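Local coordinates for fucose-specific lectin (Aleuria aurantia, PDB 6GKE), which binds L-fucose specifically, with the strongest preference for alpha-1,6-linked (core) fucose on glycoproteins, through sites between adjacent blades of a six-bladed beta-propeller, at residues 176-180 against 191-195; 114-120 against 166-172; 128-134 against 145-150. The protein carries 1 engineered substitution. One frame throughout, in Å; residues are numbered along the deposited sequence. Where two conformers were deposited one is given.

Contact 1 (176-180 against 191-195). With FUC (alpha-L-fucopyranose), chain F; FUC (alpha-L-fucopyranose), chain E.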
loop_
_atom_site.group_PDB
_atom_site.type_symbol
_atom_site.label_atom_id
_atom_site.label_comp_id
_atom_site.label_asym_id
_atom_site.label_seq_id
_atom_site.Cartn_x
_atom_site.Cartn_y
_atom_site.Cartn_z
ATOM N N GLY A 176 -12.165 -14.824 33.824
ATOM C CA GLY A 176 -13.553 -14.536 33.484
ATOM C C GLY A 176 -13.926 -13.071 33.671
ATOM O O GLY A 176 -15.102 -12.759 33.789
ATOM N N ARG A 177 -12.937 -12.173 33.655
ATOM C CA ARG A 177 -13.163 -10.734 33.816
ATOM C C ARG A 177 -12.668 -10.051 32.545
ATOM O O ARG A 177 -11.470 -10.103 32.238
ATOM C CB ARG A 177 -12.418 -10.153 35.021
ATOM C CG ARG A 177 -12.973 -10.559 36.377
ATOM C CD ARG A 177 -12.170 -9.947 37.512
ATOM N NE ARG A 177 -12.297 -8.498 37.586
ATOM C CZ ARG A 177 -11.415 -7.691 38.166
ATOM N NH1 ARG A 177 -10.256 -8.167 38.588
ATOM N NH2 ARG A 177 -11.687 -6.407 38.309
ATOM N N LEU A 178 -13.603 -9.442 31.809
ATOM C CA LEU A 178 -13.342 -8.996 30.439
ATOM C C LEU A 178 -13.507 -7.485 30.326
ATOM O O LEU A 178 -14.420 -6.918 30.925
ATOM C CB LEU A 178 -14.334 -9.657 29.478
ATOM C CG LEU A 178 -14.575 -11.148 29.681
ATOM C CD1 LEU A 178 -15.514 -11.661 28.603
ATOM C CD2 LEU A 178 -13.275 -11.943 29.696
ATOM N N ARG A 179 -12.657 -6.859 29.506
ATOM C CA ARG A 179 -12.798 -5.452 29.180
ATOM C C ARG A 179 -12.650 -5.288 27.667
ATOM O O ARG A 179 -11.671 -5.754 27.074
ATOM C CB ARG A 179 -11.767 -4.592 29.916
ATOM C CG ARG A 179 -11.901 -4.607 31.435
ATOM C CD ARG A 179 -13.193 -3.979 31.937
ATOM N NE ARG A 179 -13.277 -3.933 33.393
ATOM C CZ ARG A 179 -13.766 -4.902 34.167
ATOM N NH1 ARG A 179 -14.195 -6.044 33.648
ATOM N NH2 ARG A 179 -13.829 -4.717 35.477
ATOM N N ILE A 180 -13.644 -4.628 27.069
ATOM C CA ILE A 180 -13.734 -4.420 25.626
ATOM C C ILE A 180 -13.742 -2.915 25.371
ATOM O O ILE A 180 -14.504 -2.189 26.010
ATOM C CB ILE A 180 -15.001 -5.073 25.040
ATOM C CG1 ILE A 180 -15.204 -6.513 25.530
ATOM C CG2 ILE A 180 -14.996 -4.955 23.522
ATOM C CD1 ILE A 180 -14.075 -7.472 25.218
ATOM N N GLU A 191 -15.750 1.723 27.012
ATOM C CA GLU A 191 -15.363 0.476 27.644
ATOM C C GLU A 191 -16.625 -0.282 28.052
ATOM O O GLU A 191 -17.523 0.298 28.651
ATOM C CB GLU A 191 -14.513 0.800 28.872
ATOM C CG GLU A 191 -14.036 -0.395 29.674
ATOM C CD GLU A 191 -13.363 0.014 30.973
ATOM O OE1 GLU A 191 -13.959 0.844 31.692
ATOM O OE2 GLU A 191 -12.262 -0.502 31.280
ATOM N N HIS A 192 -16.656 -1.586 27.759
ATOM C CA HIS A 192 -17.721 -2.477 28.222
ATOM C C HIS A 192 -17.067 -3.577 29.059
ATOM O O HIS A 192 -15.991 -4.056 28.709
ATOM C CB HIS A 192 -18.551 -3.022 27.050
ATOM C CG HIS A 192 -20.020 -3.031 27.319
ATOM N ND1 HIS A 192 -20.714 -1.870 27.585
ATOM C CD2 HIS A 192 -20.920 -4.040 27.346
ATOM C CE1 HIS A 192 -21.982 -2.170 27.775
ATOM N NE2 HIS A 192 -22.136 -3.493 27.643
ATOM N N CYS A 193 -17.732 -3.959 30.154
ATOM C CA CYS A 193 -17.113 -4.754 31.202
ATOM C C CYS A 193 -17.961 -5.970 31.565
ATOM O O CYS A 193 -19.169 -5.851 31.708
ATOM C CB CYS A 193 -16.985 -3.951 32.488
ATOM S SG CYS A 193 -16.198 -2.334 32.299
ATOM N N TRP A 194 -17.290 -7.094 31.818
ATOM C CA TRP A 194 -17.895 -8.270 32.419
ATOM C C TRP A 194 -17.032 -8.690 33.603
ATOM O O TRP A 194 -15.855 -8.943 33.414
ATOM C CB TRP A 194 -17.998 -9.421 31.412
ATOM C CG TRP A 194 -18.559 -10.688 31.983
ATOM C CD1 TRP A 194 -17.933 -11.591 32.795
ATOM C CD2 TRP A 194 -19.880 -11.210 31.765
ATOM N NE1 TRP A 194 -18.779 -12.622 33.109
ATOM C CE2 TRP A 194 -19.977 -12.425 32.475
ATOM C CE3 TRP A 194 -20.981 -10.773 31.022
ATOM C CZ2 TRP A 194 -21.132 -13.204 32.458
ATOM C CZ3 TRP A 194 -22.120 -11.547 31.003
ATOM C CH2 TRP A 194 -22.193 -12.745 31.713
ATOM N N ASP A 195 -17.634 -8.776 34.793
ATOM C CA ASP A 195 -16.925 -9.264 35.978
ATOM C C ASP A 195 -17.408 -10.654 36.412
ATOM O O ASP A 195 -16.598 -11.460 36.876
ATOM C CB ASP A 195 -17.057 -8.296 37.152
ATOM C CG ASP A 195 -16.242 -7.029 36.999
ATOM O OD1 ASP A 195 -15.177 -7.083 36.360
ATOM O OD2 ASP A 195 -16.683 -6.001 37.534
HETATM C C1 FUC F . -14.280 -1.110 36.256
HETATM C C2 FUC F . -14.217 -0.132 35.094
HETATM C C3 FUC F . -12.834 0.514 35.020
HETATM C C4 FUC F . -11.765 -0.577 34.937
HETATM C C5 FUC F . -11.886 -1.463 36.170
HETATM C C6 FUC F . -10.872 -2.599 36.177
HETATM O O1 FUC F . -14.232 -0.345 37.453
HETATM O O2 FUC F . -15.250 0.853 35.242
HETATM O O3 FUC F . -12.768 1.445 33.941
HETATM O O4 FUC F . -11.954 -1.403 33.787
HETATM O O5 FUC F . -13.197 -2.046 36.203
HETATM C C1 FUC E . -20.550 -16.035 28.627
HETATM C C2 FUC E . -20.995 -15.017 27.584
HETATM C C3 FUC E . -20.776 -13.603 28.140
HETATM C C4 FUC E . -19.321 -13.426 28.584
HETATM C C5 FUC E . -19.043 -14.471 29.657
HETATM C C6 FUC E . -17.642 -14.368 30.223
HETATM O O1 FUC E . -21.494 -15.989 29.696
HETATM O O2 FUC E . -22.370 -15.254 27.225
HETATM O O3 FUC E . -21.165 -12.619 27.183
HETATM O O4 FUC E . -18.401 -13.652 27.513
HETATM O O5 FUC E . -19.219 -15.774 29.099
HETATM O O HOH W 1 -17.035 -14.596 34.391
HETATM O O HOH W 2 -14.475 -4.798 38.700
#

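Contact 2 (114-120 against 166-172)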
loop_
_atom_site.group_PDB
_atom_site.type_symbol
_atom_site.label_atom_id
_atom_site.label_comp_id
_atom_site.label_asym_id
_atom_site.label_seq_id
_atom_site.Cartn_x
_atom_site.Cartn_y
_atom_site.Cartn_z
ATOM N N LYS A 114 -13.767 -4.906 12.063
ATOM C CA LYS A 114 -12.524 -5.353 12.668
ATOM C C LYS A 114 -12.825 -6.590 13.517
ATOM O O LYS A 114 -13.981 -6.968 13.706
ATOM C CB LYS A 114 -11.873 -4.209 13.448
ATOM C CG LYS A 114 -11.751 -2.914 12.654
ATOM C CD LYS A 114 -11.096 -3.074 11.288
ATOM C CE LYS A 114 -11.060 -1.787 10.493
ATOM N NZ LYS A 114 -12.412 -1.345 10.071
ATOM N N LEU A 115 -11.761 -7.228 14.019
ATOM C CA LEU A 115 -11.892 -8.367 14.917
ATOM C C LEU A 115 -11.013 -8.143 16.140
ATOM O O LEU A 115 -9.897 -7.622 16.026
ATOM C CB LEU A 115 -11.446 -9.668 14.243
ATOM C CG LEU A 115 -12.306 -10.174 13.089
ATOM C CD1 LEU A 115 -11.666 -11.404 12.465
ATOM C CD2 LEU A 115 -13.728 -10.482 13.536
ATOM N N ALA A 116 -11.494 -8.622 17.287
ATOM C CA ALA A 116 -10.664 -8.727 18.470
ATOM C C ALA A 116 -10.947 -10.074 19.121
ATOM O O ALA A 116 -12.006 -10.663 18.917
ATOM C CB ALA A 116 -10.937 -7.597 19.432
ATOM N N ALA A 117 -9.995 -10.554 19.916
ATOM C CA ALA A 117 -10.189 -11.793 20.625
ATOM C C ALA A 117 -9.449 -11.735 21.955
ATOM O O ALA A 117 -8.443 -11.042 22.095
ATOM C CB ALA A 117 -9.732 -12.980 19.804
ATOM N N LEU A 118 -9.965 -12.505 22.914
ATOM C CA LEU A 118 -9.298 -12.705 24.187
ATOM C C LEU A 118 -9.437 -14.173 24.592
ATOM O O LEU A 118 -10.250 -14.922 24.046
ATOM C CB LEU A 118 -9.856 -11.754 25.256
ATOM C CG LEU A 118 -11.346 -11.865 25.589
ATOM C CD1 LEU A 118 -11.679 -13.094 26.427
ATOM C CD2 LEU A 118 -11.812 -10.609 26.318
ATOM N N GLN A 119 -8.630 -14.566 25.575
ATOM C CA GLN A 119 -8.662 -15.907 26.104
ATOM C C GLN A 119 -8.273 -15.848 27.579
ATOM O O GLN A 119 -7.413 -15.062 27.958
ATOM C CB GLN A 119 -7.708 -16.810 25.319
ATOM C CG GLN A 119 -7.779 -18.290 25.676
ATOM C CD GLN A 119 -7.076 -18.736 26.937
ATOM O OE1 GLN A 119 -7.496 -19.709 27.563
ATOM N NE2 GLN A 119 -5.988 -18.068 27.308
ATOM N N TRP A 120 -8.884 -16.718 28.385
ATOM C CA TRP A 120 -8.383 -16.946 29.741
ATOM C C TRP A 120 -8.599 -18.406 30.129
ATOM O O TRP A 120 -9.534 -19.059 29.680
ATOM C CB TRP A 120 -9.042 -16.025 30.785
ATOM C CG TRP A 120 -10.328 -16.581 31.311
ATOM C CD1 TRP A 120 -10.473 -17.417 32.380
ATOM C CD2 TRP A 120 -11.639 -16.433 30.739
ATOM N NE1 TRP A 120 -11.781 -17.790 32.522
ATOM C CE2 TRP A 120 -12.522 -17.195 31.536
ATOM C CE3 TRP A 120 -12.159 -15.715 29.654
ATOM C CZ2 TRP A 120 -13.888 -17.263 31.277
ATOM C CZ3 TRP A 120 -13.513 -15.785 29.402
ATOM C CH2 TRP A 120 -14.360 -16.550 30.201
ATOM N N THR A 166 -15.483 0.260 13.600
ATOM C CA THR A 166 -14.677 0.652 14.756
ATOM C C THR A 166 -13.510 -0.307 15.000
ATOM O O THR A 166 -13.623 -1.530 14.873
ATOM C CB THR A 166 -15.540 0.704 16.025
ATOM O OG1 THR A 166 -14.735 1.177 17.102
ATOM C CG2 THR A 166 -16.157 -0.628 16.394
ATOM N N GLY A 167 -12.414 0.262 15.504
ATOM C CA GLY A 167 -11.434 -0.537 16.199
ATOM C C GLY A 167 -12.066 -1.223 17.400
ATOM O O GLY A 167 -13.030 -0.714 17.984
ATOM N N ILE A 168 -11.519 -2.381 17.770
ATOM C CA ILE A 168 -11.969 -3.133 18.942
ATOM C C ILE A 168 -10.727 -3.664 19.653
ATOM O O ILE A 168 -9.913 -4.329 19.028
ATOM C CB ILE A 168 -12.910 -4.305 18.588
ATOM C CG1 ILE A 168 -14.033 -3.900 17.630
ATOM C CG2 ILE A 168 -13.459 -4.924 19.867
ATOM C CD1 ILE A 168 -14.820 -5.069 17.074
ATOM N N GLY A 169 -10.610 -3.354 20.946
ATOM C CA GLY A 169 -9.625 -3.957 21.821
ATOM C C GLY A 169 -10.317 -4.881 22.805
ATOM O O GLY A 169 -11.415 -4.575 23.256
ATOM N N ALA A 170 -9.705 -6.022 23.117
ATOM C CA ALA A 170 -10.336 -6.993 24.012
ATOM C C ALA A 170 -9.270 -7.630 24.899
ATOM O O ALA A 170 -8.295 -8.172 24.398
ATOM C CB ALA A 170 -11.069 -8.049 23.222
ATOM N N THR A 171 -9.483 -7.606 26.216
ATOM C CA THR A 171 -8.513 -8.208 27.118
ATOM C C THR A 171 -9.236 -8.855 28.302
ATOM O O THR A 171 -10.225 -8.324 28.809
ATOM C CB THR A 171 -7.452 -7.176 27.525
ATOM O OG1 THR A 171 -6.426 -7.815 28.286
ATOM C CG2 THR A 171 -8.002 -6.012 28.317
ATOM N N ALA A 172 -8.715 -10.011 28.732
ATOM C CA ALA A 172 -9.156 -10.671 29.951
ATOM C C ALA A 172 -8.267 -10.178 31.091
ATOM O O ALA A 172 -7.109 -10.573 31.196
ATOM C CB ALA A 172 -9.088 -12.173 29.808
HETATM O O HOH W 3 -15.373 -3.141 13.510
HETATM O O HOH W 4 -8.624 -5.201 15.956
#

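Contact 3 (128-134 against 145-150). With FUC (alpha-L-fucopyranose), chain E; FUC (alpha-L-fucopyranose), chain B; NDG (2-acetamido-2-deoxy-alpha-D-glucopyranose), chain C.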
loop_
_atom_site.group_PDB
_atom_site.type_symbol
_atom_site.label_atom_id
_atom_site.label_comp_id
_atom_site.label_asym_id
_atom_site.label_seq_id
_atom_site.Cartn_x
_atom_site.Cartn_y
_atom_site.Cartn_z
ATOM N N PRO A 128 -9.333 -23.855 27.793
ATOM C CA PRO A 128 -9.354 -22.453 27.397
ATOM C C PRO A 128 -10.782 -21.906 27.320
ATOM O O PRO A 128 -11.745 -22.645 27.111
ATOM C CB PRO A 128 -8.715 -22.480 26.005
ATOM C CG PRO A 128 -9.152 -23.820 25.455
ATOM C CD PRO A 128 -9.108 -24.753 26.649
ATOM N N ASN A 129 -10.880 -20.587 27.464
ATOM C CA ASN A 129 -12.105 -19.842 27.268
ATOM C C ASN A 129 -11.785 -18.710 26.301
ATOM O O ASN A 129 -10.977 -17.853 26.639
ATOM C CB ASN A 129 -12.642 -19.264 28.575
ATOM C CG ASN A 129 -12.909 -20.336 29.604
ATOM O OD1 ASN A 129 -13.995 -20.914 29.631
ATOM N ND2 ASN A 129 -11.920 -20.615 30.436
ATOM N N ILE A 130 -12.382 -18.748 25.105
ATOM C CA ILE A 130 -12.084 -17.779 24.052
ATOM C C ILE A 130 -13.326 -16.923 23.817
ATOM O O ILE A 130 -14.441 -17.431 23.843
ATOM C CB ILE A 130 -11.639 -18.471 22.746
ATOM C CG1 ILE A 130 -10.477 -19.437 22.975
ATOM C CG2 ILE A 130 -11.295 -17.443 21.675
ATOM C CD1 ILE A 130 -10.230 -20.374 21.818
ATOM N N ARG A 131 -13.107 -15.638 23.553
ATOM C CA ARG A 131 -14.183 -14.750 23.121
ATOM C C ARG A 131 -13.679 -13.973 21.907
ATOM O O ARG A 131 -12.558 -13.463 21.928
ATOM C CB ARG A 131 -14.599 -13.791 24.241
ATOM C CG ARG A 131 -15.001 -14.466 25.549
ATOM C CD ARG A 131 -16.307 -15.230 25.432
ATOM N NE ARG A 131 -16.765 -15.819 26.688
ATOM C CZ ARG A 131 -16.510 -17.058 27.109
ATOM N NH1 ARG A 131 -15.653 -17.836 26.462
ATOM N NH2 ARG A 131 -17.123 -17.524 28.188
ATOM N N VAL A 132 -14.520 -13.897 20.871
ATOM C CA VAL A 132 -14.205 -13.214 19.630
ATOM C C VAL A 132 -15.256 -12.123 19.411
ATOM O O VAL A 132 -16.446 -12.389 19.549
ATOM C CB VAL A 132 -14.161 -14.191 18.444
ATOM C CG1 VAL A 132 -13.834 -13.472 17.145
ATOM C CG2 VAL A 132 -13.180 -15.324 18.688
ATOM N N TYR A 133 -14.790 -10.917 19.068
ATOM C CA TYR A 133 -15.642 -9.742 18.909
ATOM C C TYR A 133 -15.576 -9.265 17.461
ATOM O O TYR A 133 -14.499 -9.199 16.863
ATOM C CB TYR A 133 -15.220 -8.648 19.896
ATOM C CG TYR A 133 -15.328 -9.135 21.315
ATOM C CD1 TYR A 133 -16.523 -9.047 22.012
ATOM C CD2 TYR A 133 -14.271 -9.799 21.918
ATOM C CE1 TYR A 133 -16.660 -9.584 23.282
ATOM C CE2 TYR A 133 -14.395 -10.345 23.184
ATOM C CZ TYR A 133 -15.593 -10.248 23.866
ATOM O OH TYR A 133 -15.696 -10.812 25.109
ATOM N N TYR A 134 -16.750 -8.937 16.920
ATOM C CA TYR A 134 -16.912 -8.618 15.513
ATOM C C TYR A 134 -18.162 -7.753 15.357
ATOM O O TYR A 134 -18.953 -7.609 16.282
ATOM C CB TYR A 134 -17.044 -9.899 14.676
ATOM C CG TYR A 134 -18.294 -10.693 14.975
ATOM C CD1 TYR A 134 -18.380 -11.522 16.083
ATOM C CD2 TYR A 134 -19.417 -10.588 14.171
ATOM C CE1 TYR A 134 -19.541 -12.220 16.386
ATOM C CE2 TYR A 134 -20.582 -11.283 14.457
ATOM C CZ TYR A 134 -20.647 -12.105 15.565
ATOM O OH TYR A 134 -21.792 -12.787 15.865
ATOM N N HIS A 145 -20.680 -7.624 18.456
ATOM C CA HIS A 145 -21.170 -8.947 18.762
ATOM C C HIS A 145 -20.017 -9.821 19.246
ATOM O O HIS A 145 -18.866 -9.594 18.888
ATOM C CB HIS A 145 -21.825 -9.567 17.530
ATOM C CG HIS A 145 -23.053 -8.842 17.104
ATOM N ND1 HIS A 145 -24.319 -9.262 17.467
ATOM C CD2 HIS A 145 -23.219 -7.709 16.385
ATOM C CE1 HIS A 145 -25.210 -8.430 16.961
ATOM N NE2 HIS A 145 -24.561 -7.471 16.296
ATOM N N GLU A 146 -20.370 -10.849 20.019
ATOM C CA GLU A 146 -19.413 -11.744 20.646
ATOM C C GLU A 146 -19.745 -13.189 20.269
ATOM O O GLU A 146 -20.912 -13.589 20.327
ATOM C CB GLU A 146 -19.509 -11.554 22.160
ATOM C CG GLU A 146 -18.606 -12.442 22.996
ATOM C CD GLU A 146 -18.970 -12.404 24.468
ATOM O OE1 GLU A 146 -20.164 -12.634 24.761
ATOM O OE2 GLU A 146 -18.075 -12.147 25.310
ATOM N N TYR A 147 -18.713 -13.969 19.932
ATOM C CA TYR A 147 -18.833 -15.427 19.818
ATOM C C TYR A 147 -17.962 -16.049 20.915
ATOM O O TYR A 147 -16.903 -15.527 21.263
ATOM C CB TYR A 147 -18.548 -15.945 18.394
ATOM C CG TYR A 147 -19.720 -16.742 17.873
ATOM C CD1 TYR A 147 -20.864 -16.089 17.438
ATOM C CD2 TYR A 147 -19.761 -18.127 17.947
ATOM C CE1 TYR A 147 -22.007 -16.785 17.082
ATOM C CE2 TYR A 147 -20.899 -18.839 17.595
ATOM C CZ TYR A 147 -22.029 -18.165 17.166
ATOM O OH TYR A 147 -23.173 -18.839 16.839
ATOM N N VAL A 148 -18.454 -17.161 21.458
ATOM C CA VAL A 148 -18.007 -17.718 22.729
ATOM C C VAL A 148 -17.531 -19.156 22.529
ATOM O O VAL A 148 -18.298 -19.973 22.027
ATOM C CB VAL A 148 -19.189 -17.704 23.719
ATOM C CG1 VAL A 148 -18.893 -18.463 25.003
ATOM C CG2 VAL A 148 -19.653 -16.286 24.013
ATOM N N TRP A 149 -16.312 -19.472 22.983
ATOM C CA TRP A 149 -15.856 -20.857 23.123
ATOM C C TRP A 149 -15.552 -21.127 24.591
ATOM O O TRP A 149 -14.548 -20.636 25.105
ATOM C CB TRP A 149 -14.590 -21.183 22.324
ATOM C CG TRP A 149 -14.072 -22.558 22.640
ATOM C CD1 TRP A 149 -13.326 -22.973 23.711
ATOM C CD2 TRP A 149 -14.336 -23.739 21.870
ATOM N NE1 TRP A 149 -13.103 -24.324 23.646
ATOM C CE2 TRP A 149 -13.705 -24.819 22.519
ATOM C CE3 TRP A 149 -15.032 -23.973 20.683
ATOM C CZ2 TRP A 149 -13.758 -26.118 22.013
ATOM C CZ3 TRP A 149 -15.086 -25.254 20.185
ATOM C CH2 TRP A 149 -14.452 -26.309 20.840
ATOM N N SER A 150 -16.401 -21.915 25.241
ATOM C CA SER A 150 -16.084 -22.486 26.542
ATOM C C SER A 150 -16.490 -23.966 26.502
ATOM O O SER A 150 -17.165 -24.472 27.393
ATOM C CB SER A 150 -16.706 -21.699 27.692
ATOM O OG SER A 150 -16.066 -20.431 27.882
HETATM C C1 FUC E . -20.550 -16.035 28.627
HETATM C C2 FUC E . -20.995 -15.017 27.584
HETATM C C3 FUC E . -20.776 -13.603 28.140
HETATM C C4 FUC E . -19.321 -13.426 28.584
HETATM C C5 FUC E . -19.043 -14.471 29.657
HETATM C C6 FUC E . -17.642 -14.368 30.223
HETATM O O1 FUC E . -21.494 -15.989 29.696
HETATM O O2 FUC E . -22.370 -15.254 27.225
HETATM O O3 FUC E . -21.165 -12.619 27.183
HETATM O O4 FUC E . -18.401 -13.652 27.513
HETATM O O5 FUC E . -19.219 -15.774 29.099
HETATM C C1 FUC B . -10.145 -26.318 18.475
HETATM C C2 FUC B . -10.814 -25.454 17.413
HETATM C C3 FUC B . -11.988 -24.690 18.010
HETATM C C4 FUC B . -11.500 -23.892 19.217
HETATM C C5 FUC B . -10.902 -24.857 20.233
HETATM C C6 FUC B . -10.395 -24.173 21.490
HETATM O O2 FUC B . -11.265 -26.277 16.333
HETATM O O3 FUC B . -12.605 -23.872 17.010
HETATM O O4 FUC B . -10.476 -22.952 18.859
HETATM O O5 FUC B . -9.797 -25.550 19.627
HETATM C C1 NDG C . -13.828 -30.051 20.591
HETATM C C2 NDG C . -14.116 -30.713 19.249
HETATM C C3 NDG C . -12.830 -31.299 18.680
HETATM C C4 NDG C . -11.747 -30.227 18.606
HETATM C C5 NDG C . -11.564 -29.506 19.939
HETATM C C6 NDG C . -10.622 -28.316 19.806
HETATM C C7 NDG C . -16.365 -31.626 18.847
HETATM C C8 NDG C . -17.282 -32.795 19.065
HETATM O O5 NDG C . -12.827 -29.044 20.422
HETATM O O3 NDG C . -13.087 -31.814 17.369
HETATM O O4 NDG C . -10.500 -30.802 18.205
HETATM O O6 NDG C . -11.069 -27.342 18.837
HETATM O O7 NDG C . -16.739 -30.640 18.226
HETATM N N2 NDG C . -15.138 -31.744 19.370
HETATM O O1 NDG C . -13.380 -31.027 21.539
HETATM O O HOH W 5 -22.821 -13.185 18.377
#

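Contact 1 (176-180 against 191-195)
Arg-179 grips one carboxylate oxygen of Asp-195 end-on with both terminal nitrogens: NH2 lies 2.9 Å and NH1 3.1 Å from OD1, which sits in the guanidinium plane. NH2 meets the syn lone pair of OD1, whereas NH1 comes from above the carboxylate plane. A bend at chi2 (-65°) folds the arginine over its own strand, where NH1 also donates to Leu-178 O at 2.9 Å. That carbonyl takes Trp-194 N from the opposite face of its plane, so one oxygen serves the ladder and the side chain together. Cys-193 lies over one guanidinium face, its SG 3.4 Å from Arg-179 CD. Asp-195 OD2 is also hydrogen-bonded to Tyr-200 OH.

The strands form an antiparallel hairpin, axes at 168°, in the fourth repeat of the propeller. Paired bonds join Leu-178 to Trp-194 and Ile-180 to His-192, placing Arg-179 beside Cys-193 on the other face.

Held in this way, the guanidinium turns its NE/NH2 edge to a fucose (chain F): NH2 donates to O5 at 2.8 Å and NE to O4 at 2.9 Å. Glu-191, extended beyond CG, accepts from the same sugar, its OE1 2.6 Å from O3 and its OE2 bonded to O4; the hydroxyl of Tyr-181 and the backbone N of Phe-204 also bond this carboxylate. On the Leu-178 face a second fucose (chain E) packs C5 over one face of the Trp-194 ring, 3.6 Å from CE2, while a water links Trp-194 NE1 to Gly-176 O at the ring edge.

Contact 2 (114-120 against 166-172)
Ala-116 meets Ile-168 and Ala-170 by small apolar groups: its CB lies 3.7 Å from Ile-168 CG2 and 3.8 Å from Ala-170 CB. Further along, Leu-118 has CG set between its backbone N and carbonyl carbon (chi1 60°), and its CD2 approaches the other backbone at Thr-171 C, 3.7 Å away. Ala-172 CB then packs 4.0 Å from Trp-120 CB; the indole touches a bound fucose. At the other end, Lys-114 CG rests 3.2 Å from Thr-166 O in van der Waals contact.

The polar link there is a water that accepts from Lys-114 N at 2.8 Å while donating to Thr-166 O. The ammonium of Lys-114 goes to Gly-165 O and Asn-112 O.

No direct hydrogen bond crosses, although strands 116-120 and 168-172 run parallel (0°) with axes 5.6 Å apart. The evidence is therefore for side-chain packing between two sheets, not for one continuous sheet. Each strand is the first of its four-stranded blade, close to the centre of the chain. Strand 116-120 pairs with 129-134 and strand 168-174 with 177-183, while Ala-117 turns from the contact to strand 64-70 of the preceding blade.

Contact 3 (128-134 against 145-150)
Glu-146 stretches out with CG anti to its backbone N (chi1 178°), while Arg-131 bends at chi2 (-69°), and the two reach one fucose (chain E) from neighbouring strands. Guanidinium and carboxylate planes stand 82° apart, and the charged ends are joined by the sugar: Arg-131 NE donates to O4 at 2.8 Å, and that hydroxyl donates to Glu-146 OE2 at 2.7 Å. Glu-146 OE1 takes O3, and Arg-131 NH2 reaches O5.

Second-shell contacts fix both groups. Ser-150 OG accepts from Arg-131 NH1 (3.0 Å) and NH2 in the guanidinium plane and donates its own hydrogen bond to a lone pair of Asn-129 OD1 at 2.8 Å. Val-148 CG1 sits over the centre of a guanidinium face, 3.5 Å from CZ. The Tyr-133 ring runs alongside Glu-146, and its OH gives OE2 a weak bond.

The other face pairs Ile-130 with Trp-149, Val-132 with Tyr-147 and Tyr-134 with His-145. His-145 CB lies over the Tyr-134 ring, 3.7 Å from its centroid, a CH-pi contact. In the conformer given, Trp-149 lays one ring face against a different fucose (chain B), and the N-acetylglucosamine linked to that fucose lies at the indole edge.

This antiparallel hairpin belongs to the third repeat; Trp-199, Trp-194 and Leu-178 of the next blade, with Trp-120 and Ala-157, complete its arginine-glutamate pocket, the interblade fucose site of the propeller lectin.

From the N terminus, segment 114-120 of contact 2 comes first. The chain then runs through both strands of contact 3, whose short hairpin loop lies wholly within the longer loop that contact 2 completes when 166-172 arrives. Contact 1 follows in series as the hairpin of the next blade; no two contacts cross. Backbone bonds from Ala-116 and Leu-118 to Tyr-133 and Arg-131 join contacts 2 and 3 in one sheet, and Arg-179 N to Thr-171 O joins contacts 1 and 2 in the other. Between the blades, Ile-180 and Leu-178 of contact 1 pack on Tyr-133 of contact 3, and the fucose of chain E touches both hairpins.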